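PDB 1A7S: azurocidin from Homo sapiens, which binds heparin and bacterial lipopolysaccharide, kills many Gram-negative bacteria, and attracts monocytes and fibroblasts, as a neutrophil granule homologue of the serine proteases. Local coordinates for residues Arg10-Leu15 / Arg122-Gly127; Val159-Leu164 / Thr177-Glu182; Arg34-Ala39 / Ser51-Gly56; Ser67-Ser72 / Ser103-Leu108. All blocks are in the same frame, centred on the assembly; numbering follows the deposited sequence. Where two conformers were deposited one is given.

Contact 1 (Arg10-Leu15 / Arg122-Gly127); sequences RQFPFL and RCQVAG. With NAG (2-acetamido-2-deoxy-beta-D-glucopyranose), chain B; EOH (ethanol), chain G.
In this chymotrypsin-like fold, the type I beta turn from Phe12 to Leu15 lies against strand 122-127, with Phe12 and Leu15 both meeting Ala126. The turn leads into strand 15-20 of the six-stranded barrel. It is closed by the backbone bond from Leu15 N to Phe12 O. Ala126 CB sits over the centre of the Phe12 ring. This is a CH-pi contact, 3.7 Å from Ala126 CB to the ring centroid and only 10° off the normal. Gln11 CG covers the opposite face, offset toward the rim. With CG beside the backbone N (chi1 -57°), the Phe12 ring is carried toward the strand. The end of the Gln124 side chain meets this ring at its edge, the two side chains crossing at about a right angle. Leu15 adds a methyl on the same alanine, with CD1 4.1 Å from Ala126 CB. A bound ethanol, probably from the crystallisation liquor, enters beside them. Ala126 N donates to the ethanol O at 2.9 Å. The ethanol C1 lies at the edge of the Phe14 ring, 3.6 Å from Phe14 CE1. At the far end of the strand, Arg122 NH2 is 3.1 Å from O5 of an N-acetylglucosamine of the protein's own glycan, which also bonds Arg5. Turn and strand therefore meet through methyls, a ring face and an amide end at the ring edge, while in this crystal an ethanol takes up the N-H of Ala126.

Contact 2 (Val159-Leu164 / Thr177-Glu182); sequences VCTGVL and TPLVCE. With EOH (ethanol), chain G.
Leu179 rests its CD2 methyl against two side chains of strand 158-162. Its CD2 lies 3.8 Å from Thr161 CG2. The same Leu179 CD2 is 3.9 Å from Val159 CG1. Leu179 CD1 also reaches Thr161 CG2, at 4.0 Å, so both branches of the leucine meet the threonine methyl. Thr161 and Leu179 approach tip to tip, whereas Val159 comes in at a slant. The contact is wholly apolar and small, and all three residues are buried.

Leu179 has CG opposite its backbone N (chi1 175°), which carries the fork across to the other strand. In Thr161 the hydroxyl stands between the backbone N and the carbonyl carbon (chi1 65°), and it is the methyl that faces Leu179.

Farther out, Phe203 and Val146 each touch both Thr161 and Leu179. Two disulfides, Cys160 with Cys154 and Cys181 with Cys123, tie the two strands to other parts of the chain. Beside Leu179, the carbonyl of Pro178 accepts a bond from an ethanol, 2.7 Å from Pro178 O to the ethanol O. Val180 CG2 meets C2 of the same molecule at 3.6 Å.

Strands 158-162 and 178-181 belong to the curled antiparallel sheet of the chymotrypsin-like fold but are not paired with each other. Strand 158-162 pairs with 142-148 and 201-205, and strand 178-181 with 122-127 and 184-192.

Contact 3 (Arg34-Ala39 / Ser51-Gly56); sequences RFVMTA and STVVLG. With EOH (ethanol), chain J; EOH (ethanol), chain E.
Strands 35-38 and 51-55 face each other at a distance, the nearest CA atoms being those of Val36 and Val53, 8.3 Å apart. They are not neighbours in the closed six-stranded antiparallel barrel of this chymotrypsin-like fold, and side chains alone bridge them. Val36 carries one side of the contact through its CG2 methyl. Val36 CG2 meets Val53 CG1 at 4.0 Å and Leu55 CD2 at 4.2 Å. Val36 runs alongside both, pointing the other way. Val36 has CG1 opposite the backbone N (chi1 165°), and the other branch, CG2, is the one that touches. Val53 offers the branch opposite its own N. Val53 and Leu55, two apart on strand 51-55, both point toward Val36. All three are buried. Leu30 and Ala16, on strands 23-32 and 15-20, each touch both Val36 and Leu55 and so enlarge the apolar group inside the barrel. Segment 34-39 falls within the region that has antibiotic activity. At the end of segment 51-56, the O of an ethanol, probably from the crystallisation liquor, donates to Gly56 O at 2.9 Å.

Contact 4 (Ser67-Ser72 / Ser103-Leu108); sequences SRQTFS and SSVTIL
Gln69 reaches across to Val105 with its amide end. From CB the chain runs to CG, which is anti to the carbonyl carbon (chi1 -58°), and stays extended to CD. Beyond CD the amide nitrogen comes close to the valine. Gln69 NE2 is 3.5 Å from Val105 CG2. The same Gln69 NE2 lies 3.7 Å from Val105 CB and 4.0 Å from Val105 CG1, so it rests against the whole branched end. The two side chains meet at a slant. NE2 also has a hydrogen-bond partner outside the two segments. The other amide atom, OE1, accepts a hydrogen bond from the backbone N of Asn100, which helps set how the amide is turned. Val105 CG2 also lies 4.2 Å from Ser67 O.

Gln69 begins strand 69-77 of the six-stranded barrel in this chymotrypsin-like fold. Segment 103-108 belongs to the long connection from strand 91-95 to strand 122-127, which leads from the barrel to the second sheet. The buried Val105 also touches Leu55 and Leu30 of the barrel.

A polar pair, Ser67 and Ser104, lies near the start of both segments. Both serines were modelled in two conformers, so the pair and its water bridge hold for one of them and are uncertain. In that conformer Ser67 OG is 3.0 Å from Ser104 OG. One water joins them, donating to Ser67 OG at 2.6 Å and bonded to Ser104 OG at 2.9 Å. Ser67 OG also hydrogen-bonds to Gly56 O. The side chain of Ser104 touches Arg10.

Contact 1 sets the turn before barrel strand 15-20 on strand 122-127 of the seven-stranded sheet, and contact 2 lies within that sheet. Contacts 3 and 4 belong to the barrel side. Contacts 1 and 2 have centres about 11 Å apart. The Cys123-Cys181 disulfide joins them, as does a probable hydrogen bond of 2.7 Å between Ala126 O and Thr177 OG1. One ethanol touches both. Contacts 3 and 4 have centres about 9 Å apart and meet where strands 51-55 and 69-77 pair, with Leu55 N 2.8 Å from Gln69 O. Contact 1 reaches contact 4 through Pro13 O and Thr106 N, 3.1 Å apart. Contacts 2 and 3 do not touch. A glycan N-acetylglucosamine lies beside Arg122.

Contact 1 (Arg10-Leu15 / Arg122-Gly127)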
loop_
_atom_site.group_PDB
_atom_site.type_symbol
_atom_site.label_atom_id
_atom_site.label_comp_id
_atom_site.label_asym_id
_atom_site.label_seq_id
_atom_site.Cartn_x
_atom_site.Cartn_y
_atom_site.Cartn_z
ATOM N N ARG A 10 12.935 9.402 -3.663
ATOM C CA ARG A 10 13.130 8.979 -2.278
ATOM C C ARG A 10 12.169 9.657 -1.360
ATOM O O ARG A 10 12.341 9.517 -0.131
ATOM C CB ARG A 10 14.589 9.196 -1.831
ATOM C CG ARG A 10 15.630 8.801 -2.833
ATOM C CD ARG A 10 17.019 8.826 -2.260
ATOM N NE ARG A 10 17.402 10.080 -1.640
ATOM C CZ ARG A 10 17.901 11.163 -2.285
ATOM N NH1 ARG A 10 18.091 11.138 -3.585
ATOM N NH2 ARG A 10 18.254 12.216 -1.588
ATOM N N GLN A 11 11.135 10.334 -1.866
ATOM C CA GLN A 11 10.194 10.994 -0.944
ATOM C C GLN A 11 9.413 9.932 -0.145
ATOM O O GLN A 11 9.080 10.214 1.012
ATOM C CB GLN A 11 9.215 11.850 -1.740
ATOM C CG GLN A 11 8.296 12.679 -0.854
ATOM C CD GLN A 11 7.461 13.655 -1.630
ATOM O OE1 GLN A 11 7.670 13.888 -2.860
ATOM N NE2 GLN A 11 6.417 14.199 -1.029
ATOM N N PHE A 12 9.110 8.797 -0.758
ATOM C CA PHE A 12 8.417 7.682 -0.113
ATOM C C PHE A 12 9.208 6.410 -0.264
ATOM O O PHE A 12 8.897 5.502 -1.056
ATOM C CB PHE A 12 7.022 7.515 -0.758
ATOM C CG PHE A 12 6.225 8.805 -0.658
ATOM C CD1 PHE A 12 5.595 9.191 0.477
ATOM C CD2 PHE A 12 6.089 9.653 -1.743
ATOM C CE1 PHE A 12 4.832 10.320 0.556
ATOM C CE2 PHE A 12 5.367 10.775 -1.716
ATOM C CZ PHE A 12 4.734 11.165 -0.547
ATOM N N PRO A 13 10.324 6.320 0.497
ATOM C CA PRO A 13 11.316 5.259 0.210
ATOM C C PRO A 13 10.925 3.855 0.688
ATOM O O PRO A 13 11.629 2.889 0.383
ATOM C CB PRO A 13 12.571 5.776 0.866
ATOM C CG PRO A 13 12.127 6.666 1.965
ATOM C CD PRO A 13 10.813 7.250 1.545
ATOM N N PHE A 14 9.801 3.711 1.344
ATOM C CA PHE A 14 9.228 2.461 1.739
ATOM C C PHE A 14 8.338 1.857 0.681
ATOM O O PHE A 14 7.824 0.756 0.860
ATOM C CB PHE A 14 8.479 2.599 3.077
ATOM C CG PHE A 14 7.532 3.777 3.043
ATOM C CD1 PHE A 14 6.346 3.715 2.387
ATOM C CD2 PHE A 14 7.907 5.011 3.638
ATOM C CE1 PHE A 14 5.504 4.821 2.253
ATOM C CE2 PHE A 14 7.071 6.099 3.501
ATOM C CZ PHE A 14 5.908 6.031 2.810
ATOM N N LEU A 15 8.033 2.586 -0.389
ATOM C CA LEU A 15 7.053 2.167 -1.329
ATOM C C LEU A 15 7.521 0.976 -2.185
ATOM O O LEU A 15 8.677 0.997 -2.660
ATOM C CB LEU A 15 6.647 3.257 -2.292
ATOM C CG LEU A 15 5.699 4.275 -1.914
ATOM C CD1 LEU A 15 5.393 5.158 -3.133
ATOM C CD2 LEU A 15 4.388 3.771 -1.285
ATOM N N ARG A 122 -4.988 14.308 9.263
ATOM C CA ARG A 122 -4.364 14.468 7.957
ATOM C C ARG A 122 -3.350 13.337 7.714
ATOM O O ARG A 122 -2.559 12.971 8.597
ATOM C CB ARG A 122 -3.670 15.848 7.933
ATOM C CG ARG A 122 -4.849 16.902 7.918
ATOM C CD ARG A 122 -4.284 18.309 7.930
ATOM N NE ARG A 122 -3.488 18.625 6.783
ATOM C CZ ARG A 122 -3.706 19.558 5.882
ATOM N NH1 ARG A 122 -4.381 20.686 6.197
ATOM N NH2 ARG A 122 -3.201 19.440 4.663
ATOM N N CYS A 123 -3.419 12.776 6.558
ATOM C CA CYS A 123 -2.580 11.685 6.095
ATOM C C CYS A 123 -2.133 11.993 4.639
ATOM O O CYS A 123 -2.551 12.974 4.038
ATOM C CB CYS A 123 -3.410 10.394 6.108
ATOM S SG CYS A 123 -4.233 9.984 7.643
ATOM N N GLN A 124 -1.314 11.103 4.113
ATOM C CA GLN A 124 -0.958 11.099 2.701
ATOM C C GLN A 124 -1.056 9.659 2.160
ATOM O O GLN A 124 -0.902 8.716 2.896
ATOM C CB GLN A 124 0.464 11.613 2.434
ATOM C CG GLN A 124 0.637 13.075 2.772
ATOM C CD GLN A 124 1.931 13.688 2.402
ATOM O OE1 GLN A 124 1.962 14.910 1.985
ATOM N NE2 GLN A 124 3.001 13.024 2.451
ATOM N N VAL A 125 -1.300 9.609 0.853
ATOM C CA VAL A 125 -1.235 8.378 0.107
ATOM C C VAL A 125 -0.448 8.620 -1.155
ATOM O O VAL A 125 -0.684 9.701 -1.812
ATOM C CB VAL A 125 -2.617 7.747 -0.111
ATOM C CG1 VAL A 125 -3.604 8.604 -0.791
ATOM C CG2 VAL A 125 -2.462 6.377 -0.692
ATOM N N ALA A 126 0.428 7.785 -1.544
ATOM C CA ALA A 126 1.281 7.874 -2.701
ATOM C C ALA A 126 1.204 6.573 -3.506
ATOM O O ALA A 126 1.035 5.488 -2.978
ATOM C CB ALA A 126 2.710 8.180 -2.300
ATOM N N GLY A 127 1.475 6.676 -4.807
ATOM C CA GLY A 127 1.481 5.540 -5.659
ATOM C C GLY A 127 1.670 5.873 -7.109
ATOM O O GLY A 127 1.718 7.059 -7.478
HETATM C C1 NAG B . -0.296 18.912 1.846
HETATM C C2 NAG B . -0.003 19.751 0.557
HETATM C C3 NAG B . 1.123 20.722 0.869
HETATM C C4 NAG B . 0.571 21.653 2.040
HETATM C C5 NAG B . 0.438 20.680 3.236
HETATM C C6 NAG B . -0.244 21.307 4.426
HETATM C C7 NAG B . -0.255 18.438 -1.542
HETATM C C8 NAG B . 0.288 17.383 -2.450
HETATM N N2 NAG B . 0.514 18.824 -0.495
HETATM O O3 NAG B . 1.320 21.569 -0.216
HETATM O O4 NAG B . 1.700 22.551 2.290
HETATM O O5 NAG B . -0.671 19.812 2.910
HETATM O O6 NAG B . -1.164 22.277 4.007
HETATM O O7 NAG B . -1.343 18.896 -1.672
HETATM C C1 EOH G . 2.546 6.637 1.233
HETATM C C2 EOH G . 2.204 7.994 1.710
HETATM O O EOH G . 1.613 5.961 0.313
#

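Contact 2 (Val159-Leu164 / Thr177-Glu182)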
loop_
_atom_site.group_PDB
_atom_site.type_symbol
_atom_site.label_atom_id
_atom_site.label_comp_id
_atom_site.label_asym_id
_atom_site.label_seq_id
_atom_site.Cartn_x
_atom_site.Cartn_y
_atom_site.Cartn_z
ATOM N N VAL A 159 -10.213 2.199 7.511
ATOM C CA VAL A 159 -9.991 3.609 7.757
ATOM C C VAL A 159 -10.303 4.297 6.393
ATOM O O VAL A 159 -9.859 3.822 5.361
ATOM C CB VAL A 159 -8.507 3.928 8.107
ATOM C CG1 VAL A 159 -8.329 5.453 8.224
ATOM C CG2 VAL A 159 -8.117 3.268 9.388
ATOM N N CYS A 160 -11.201 5.264 6.430
ATOM C CA CYS A 160 -11.664 5.931 5.223
ATOM C C CYS A 160 -11.171 7.365 5.183
ATOM O O CYS A 160 -11.018 8.008 6.207
ATOM C CB CYS A 160 -13.172 5.927 5.130
ATOM S SG CYS A 160 -13.886 4.309 5.031
ATOM N N THR A 161 -10.910 7.820 3.924
ATOM C CA THR A 161 -10.397 9.157 3.735
ATOM C C THR A 161 -11.094 9.871 2.623
ATOM O O THR A 161 -11.738 9.267 1.752
ATOM C CB THR A 161 -8.883 9.157 3.445
ATOM O OG1 THR A 161 -8.642 8.511 2.178
ATOM C CG2 THR A 161 -8.109 8.412 4.483
ATOM N N GLY A 162 -10.985 11.191 2.673
ATOM C CA GLY A 162 -11.500 12.036 1.613
ATOM C C GLY A 162 -10.589 13.235 1.430
ATOM O O GLY A 162 -9.635 13.479 2.202
ATOM N N VAL A 163 -10.900 14.027 0.435
ATOM C CA VAL A 163 -10.204 15.245 0.107
ATOM C C VAL A 163 -11.233 16.396 -0.031
ATOM O O VAL A 163 -12.433 16.173 -0.108
ATOM C CB VAL A 163 -9.410 15.134 -1.212
ATOM C CG1 VAL A 163 -8.364 14.028 -1.074
ATOM C CG2 VAL A 163 -10.356 14.798 -2.378
ATOM N N LEU A 164 -10.713 17.585 0.026
ATOM C CA LEU A 164 -11.580 18.784 -0.091
ATOM C C LEU A 164 -11.803 19.132 -1.555
ATOM O O LEU A 164 -12.750 19.893 -1.826
ATOM C CB LEU A 164 -10.856 19.971 0.575
ATOM C CG LEU A 164 -10.750 19.927 2.072
ATOM C CD1 LEU A 164 -10.046 21.150 2.606
ATOM C CD2 LEU A 164 -12.146 19.744 2.739
ATOM N N THR A 177 -1.189 0.151 -1.703
ATOM C CA THR A 177 -0.294 1.198 -1.227
ATOM C C THR A 177 -0.685 1.705 0.138
ATOM O O THR A 177 -1.874 1.687 0.503
ATOM C CB THR A 177 -0.210 2.338 -2.304
ATOM O OG1 THR A 177 1.085 2.896 -2.264
ATOM C CG2 THR A 177 -1.267 3.389 -2.094
ATOM N N PRO A 178 0.235 2.130 0.978
ATOM C CA PRO A 178 -0.100 2.479 2.347
ATOM C C PRO A 178 -0.686 3.886 2.468
ATOM O O PRO A 178 -0.343 4.823 1.774
ATOM C CB PRO A 178 1.260 2.400 3.049
ATOM C CG PRO A 178 2.256 2.769 1.982
ATOM C CD PRO A 178 1.707 2.117 0.730
ATOM N N LEU A 179 -1.525 3.994 3.462
ATOM C CA LEU A 179 -2.011 5.296 3.983
ATOM C C LEU A 179 -1.104 5.613 5.187
ATOM O O LEU A 179 -1.061 4.806 6.123
ATOM C CB LEU A 179 -3.482 5.148 4.463
ATOM C CG LEU A 179 -4.023 6.439 5.127
ATOM C CD1 LEU A 179 -4.227 7.509 4.078
ATOM C CD2 LEU A 179 -5.333 6.125 5.852
ATOM N N VAL A 180 -0.398 6.760 5.138
ATOM C CA VAL A 180 0.503 7.140 6.175
ATOM C C VAL A 180 -0.072 8.335 6.944
ATOM O O VAL A 180 -0.330 9.359 6.354
ATOM C CB VAL A 180 1.897 7.504 5.637
ATOM C CG1 VAL A 180 2.783 7.917 6.748
ATOM C CG2 VAL A 180 2.461 6.259 4.901
ATOM N N CYS A 181 -0.245 8.134 8.226
ATOM C CA CYS A 181 -0.740 9.198 9.110
ATOM C C CYS A 181 0.197 9.217 10.317
ATOM O O CYS A 181 0.452 8.179 10.902
ATOM C CB CYS A 181 -2.185 8.938 9.590
ATOM S SG CYS A 181 -3.362 8.368 8.388
ATOM N N GLU A 182 0.691 10.398 10.694
ATOM C CA GLU A 182 1.495 10.548 11.868
ATOM C C GLU A 182 2.695 9.562 11.892
ATOM O O GLU A 182 3.036 8.969 12.876
ATOM C CB GLU A 182 0.679 10.373 13.160
ATOM C CG GLU A 182 -0.590 11.188 13.245
ATOM C CD GLU A 182 -1.542 10.986 14.387
ATOM O OE1 GLU A 182 -1.883 9.882 14.855
ATOM O OE2 GLU A 182 -2.096 12.032 14.759
HETATM C C1 EOH G . 2.546 6.637 1.233
HETATM C C2 EOH G . 2.204 7.994 1.710
HETATM O O EOH G . 1.613 5.961 0.313
#

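Contact 3 (Arg34-Ala39 / Ser51-Gly56)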
loop_
_atom_site.group_PDB
_atom_site.type_symbol
_atom_site.label_atom_id
_atom_site.label_comp_id
_atom_site.label_asym_id
_atom_site.label_seq_id
_atom_site.Cartn_x
_atom_site.Cartn_y
_atom_site.Cartn_z
ATOM N N ARG A 34 12.392 -8.318 5.353
ATOM C CA ARG A 34 11.935 -9.470 4.658
ATOM C C ARG A 34 10.500 -9.471 4.219
ATOM O O ARG A 34 10.042 -10.445 3.597
ATOM C CB ARG A 34 12.270 -10.785 5.423
ATOM C CG ARG A 34 12.369 -12.032 4.647
ATOM C CD ARG A 34 12.733 -13.205 5.591
ATOM N NE ARG A 34 14.003 -13.037 6.230
ATOM C CZ ARG A 34 15.163 -13.546 5.769
ATOM N NH1 ARG A 34 15.237 -14.059 4.539
ATOM N NH2 ARG A 34 16.312 -13.460 6.479
ATOM N N PHE A 35 9.710 -8.412 4.487
ATOM C CA PHE A 35 8.307 -8.459 4.206
ATOM C C PHE A 35 7.750 -7.113 3.700
ATOM O O PHE A 35 8.033 -6.053 4.222
ATOM C CB PHE A 35 7.433 -8.824 5.457
ATOM C CG PHE A 35 7.649 -10.255 5.936
ATOM C CD1 PHE A 35 8.667 -10.488 6.855
ATOM C CD2 PHE A 35 6.839 -11.261 5.554
ATOM C CE1 PHE A 35 8.832 -11.773 7.345
ATOM C CE2 PHE A 35 7.001 -12.550 5.996
ATOM C CZ PHE A 35 8.028 -12.794 6.913
ATOM N N VAL A 36 6.914 -7.254 2.680
ATOM C CA VAL A 36 6.115 -6.187 2.107
ATOM C C VAL A 36 4.653 -6.397 2.423
ATOM O O VAL A 36 4.101 -7.496 2.280
ATOM C CB VAL A 36 6.347 -6.082 0.586
ATOM C CG1 VAL A 36 5.284 -5.237 -0.119
ATOM C CG2 VAL A 36 7.754 -5.354 0.374
ATOM N N MET A 37 4.011 -5.315 2.879
ATOM C CA MET A 37 2.558 -5.308 3.184
ATOM C C MET A 37 1.806 -4.704 1.985
ATOM O O MET A 37 2.176 -3.641 1.485
ATOM C CB MET A 37 2.307 -4.448 4.426
ATOM C CG MET A 37 0.854 -4.354 4.819
ATOM S SD MET A 37 0.620 -3.566 6.437
ATOM C CE MET A 37 1.045 -1.851 6.068
ATOM N N THR A 38 0.767 -5.393 1.572
ATOM C CA THR A 38 -0.056 -5.003 0.442
ATOM C C THR A 38 -1.488 -5.501 0.695
ATOM O O THR A 38 -1.830 -5.879 1.829
ATOM C CB THR A 38 0.530 -5.556 -0.864
ATOM O OG1 THR A 38 -0.144 -5.042 -1.997
ATOM C CG2 THR A 38 0.597 -7.029 -0.924
ATOM N N ALA A 39 -2.323 -5.370 -0.328
ATOM C CA ALA A 39 -3.713 -5.816 -0.250
ATOM C C ALA A 39 -3.835 -7.201 -0.798
ATOM O O ALA A 39 -3.310 -7.539 -1.868
ATOM C CB ALA A 39 -4.595 -4.841 -1.039
ATOM N N SER A 51 4.559 -12.929 -9.437
ATOM C CA SER A 51 4.775 -11.539 -9.393
ATOM C C SER A 51 6.129 -11.252 -8.720
ATOM O O SER A 51 6.625 -12.081 -7.959
ATOM C CB SER A 51 3.683 -10.832 -8.488
ATOM O OG SER A 51 2.401 -11.031 -9.175
ATOM N N THR A 52 6.635 -10.058 -9.011
ATOM C CA THR A 52 7.824 -9.557 -8.388
ATOM C C THR A 52 7.569 -8.280 -7.608
ATOM O O THR A 52 6.503 -7.674 -7.750
ATOM C CB THR A 52 8.937 -9.251 -9.412
ATOM O OG1 THR A 52 8.494 -8.268 -10.281
ATOM C CG2 THR A 52 9.331 -10.550 -10.128
ATOM N N VAL A 53 8.521 -7.955 -6.728
ATOM C CA VAL A 53 8.445 -6.784 -5.879
ATOM C C VAL A 53 9.644 -5.900 -6.176
ATOM O O VAL A 53 10.757 -6.394 -6.089
ATOM C CB VAL A 53 8.432 -7.129 -4.371
ATOM C CG1 VAL A 53 8.458 -5.868 -3.526
ATOM C CG2 VAL A 53 7.233 -8.008 -4.054
ATOM N N VAL A 54 9.405 -4.646 -6.512
ATOM C CA VAL A 54 10.441 -3.686 -6.762
ATOM C C VAL A 54 10.425 -2.595 -5.705
ATOM O O VAL A 54 9.411 -1.921 -5.515
ATOM C CB VAL A 54 10.280 -3.043 -8.164
ATOM C CG1 VAL A 54 11.462 -2.110 -8.451
ATOM C CG2 VAL A 54 10.205 -4.098 -9.236
ATOM N N LEU A 55 11.539 -2.452 -5.010
ATOM C CA LEU A 55 11.773 -1.394 -4.024
ATOM C C LEU A 55 12.767 -0.388 -4.581
ATOM O O LEU A 55 13.591 -0.748 -5.445
ATOM C CB LEU A 55 12.320 -2.005 -2.743
ATOM C CG LEU A 55 11.499 -3.131 -2.094
ATOM C CD1 LEU A 55 12.185 -3.537 -0.781
ATOM C CD2 LEU A 55 10.085 -2.694 -1.870
ATOM N N GLY A 56 12.779 0.821 -4.085
ATOM C CA GLY A 56 13.708 1.824 -4.531
ATOM C C GLY A 56 13.411 2.427 -5.895
ATOM O O GLY A 56 14.254 3.143 -6.428
HETATM C C1 EOH J . 11.020 -5.502 -12.270
HETATM C C2 EOH J . 12.404 -5.638 -11.628
HETATM O O EOH J . 10.114 -6.535 -11.771
HETATM C C1 EOH E . 12.760 6.785 -5.393
HETATM C C2 EOH E . 11.360 7.018 -5.433
HETATM O O EOH E . 13.825 5.917 -5.720
#

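Contact 4 (Ser67-Ser72 / Ser103-Leu108)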
loop_
_atom_site.group_PDB
_atom_site.type_symbol
_atom_site.label_atom_id
_atom_site.label_comp_id
_atom_site.label_asym_id
_atom_site.label_seq_id
_atom_site.Cartn_x
_atom_site.Cartn_y
_atom_site.Cartn_z
ATOM N N SER A 67 19.541 2.350 -7.501
ATOM C CA SER A 67 18.531 2.654 -6.494
ATOM C C SER A 67 17.628 1.442 -6.179
ATOM O O SER A 67 17.152 1.312 -5.051
ATOM C CB SER A 67 17.646 3.795 -7.006
ATOM O OG SER A 67 16.727 4.222 -6.042
ATOM N N ARG A 68 17.305 0.656 -7.170
ATOM C CA ARG A 68 16.352 -0.419 -7.038
ATOM C C ARG A 68 16.899 -1.674 -6.403
ATOM O O ARG A 68 18.053 -2.019 -6.530
ATOM C CB ARG A 68 15.750 -0.776 -8.380
ATOM C CG ARG A 68 14.775 0.283 -8.918
ATOM C CD ARG A 68 14.215 -0.209 -10.230
ATOM N NE ARG A 68 13.313 0.777 -10.805
ATOM C CZ ARG A 68 12.346 0.459 -11.702
ATOM N NH1 ARG A 68 12.084 -0.765 -12.100
ATOM N NH2 ARG A 68 11.580 1.451 -12.152
ATOM N N GLN A 69 15.967 -2.408 -5.775
ATOM C CA GLN A 69 16.145 -3.730 -5.338
ATOM C C GLN A 69 14.933 -4.544 -5.756
ATOM O O GLN A 69 13.797 -4.116 -5.492
ATOM C CB GLN A 69 16.395 -3.906 -3.866
ATOM C CG GLN A 69 17.653 -3.135 -3.366
ATOM C CD GLN A 69 17.704 -3.163 -1.831
ATOM O OE1 GLN A 69 17.615 -4.264 -1.233
ATOM N NE2 GLN A 69 17.787 -2.004 -1.226
ATOM N N THR A 70 15.106 -5.658 -6.385
ATOM C CA THR A 70 14.070 -6.517 -6.886
ATOM C C THR A 70 14.019 -7.859 -6.205
ATOM O O THR A 70 15.084 -8.434 -5.925
ATOM C CB THR A 70 14.068 -6.667 -8.409
ATOM O OG1 THR A 70 14.070 -5.338 -9.014
ATOM C CG2 THR A 70 12.950 -7.454 -8.956
ATOM N N PHE A 71 12.835 -8.370 -5.963
ATOM C CA PHE A 71 12.618 -9.614 -5.247
ATOM C C PHE A 71 11.525 -10.477 -5.820
ATOM O O PHE A 71 10.553 -10.014 -6.393
ATOM C CB PHE A 71 12.158 -9.308 -3.769
ATOM C CG PHE A 71 13.072 -8.336 -3.054
ATOM C CD1 PHE A 71 12.975 -6.975 -3.229
ATOM C CD2 PHE A 71 14.082 -8.801 -2.198
ATOM C CE1 PHE A 71 13.876 -6.071 -2.668
ATOM C CE2 PHE A 71 14.941 -7.913 -1.575
ATOM C CZ PHE A 71 14.861 -6.552 -1.827
ATOM N N SER A 72 11.770 -11.804 -5.598
ATOM C CA SER A 72 10.677 -12.737 -5.843
ATOM C C SER A 72 9.943 -12.897 -4.488
ATOM O O SER A 72 10.466 -12.517 -3.424
ATOM C CB SER A 72 11.170 -14.123 -6.290
ATOM O OG SER A 72 11.925 -14.053 -7.511
ATOM N N SER A 103 19.374 4.765 1.197
ATOM C CA SER A 103 18.632 6.044 1.143
ATOM C C SER A 103 17.378 5.908 0.296
ATOM O O SER A 103 16.454 6.744 0.437
ATOM C CB SER A 103 19.614 7.089 0.571
ATOM O OG SER A 103 20.017 6.700 -0.723
ATOM N N SER A 104 17.273 4.884 -0.550
ATOM C CA SER A 104 16.041 4.763 -1.396
ATOM C C SER A 104 15.099 3.646 -0.937
ATOM O O SER A 104 14.063 3.508 -1.564
ATOM C CB SER A 104 16.468 4.448 -2.854
ATOM O OG SER A 104 17.200 5.488 -3.409
ATOM N N VAL A 105 15.500 2.896 0.075
ATOM C CA VAL A 105 14.698 1.750 0.557
ATOM C C VAL A 105 14.730 1.780 2.094
ATOM O O VAL A 105 15.767 1.553 2.738
ATOM C CB VAL A 105 15.236 0.435 0.034
ATOM C CG1 VAL A 105 14.463 -0.746 0.643
ATOM C CG2 VAL A 105 15.164 0.349 -1.498
ATOM N N THR A 106 13.555 2.034 2.675
ATOM C CA THR A 106 13.410 2.093 4.115
ATOM C C THR A 106 12.132 1.339 4.526
ATOM O O THR A 106 11.288 1.008 3.700
ATOM C CB THR A 106 13.189 3.600 4.569
ATOM O OG1 THR A 106 11.948 4.031 4.000
ATOM C CG2 THR A 106 14.323 4.463 4.213
ATOM N N ILE A 107 12.053 1.069 5.816
ATOM C CA ILE A 107 10.926 0.364 6.405
ATOM C C ILE A 107 9.941 1.405 6.944
ATOM O O ILE A 107 10.279 2.344 7.657
ATOM C CB ILE A 107 11.405 -0.569 7.530
ATOM C CG1 ILE A 107 12.245 -1.715 6.945
ATOM C CG2 ILE A 107 10.284 -1.040 8.426
ATOM C CD1 ILE A 107 13.037 -2.489 8.021
ATOM N N LEU A 108 8.659 1.159 6.676
ATOM C CA LEU A 108 7.567 1.992 7.170
ATOM C C LEU A 108 7.040 1.378 8.490
ATOM O O LEU A 108 6.621 0.234 8.484
ATOM C CB LEU A 108 6.415 1.958 6.149
ATOM C CG LEU A 108 5.180 2.785 6.489
ATOM C CD1 LEU A 108 5.509 4.241 6.655
ATOM C CD2 LEU A 108 4.128 2.609 5.404
HETATM O O HOH W 1 16.154 6.752 -5.744
#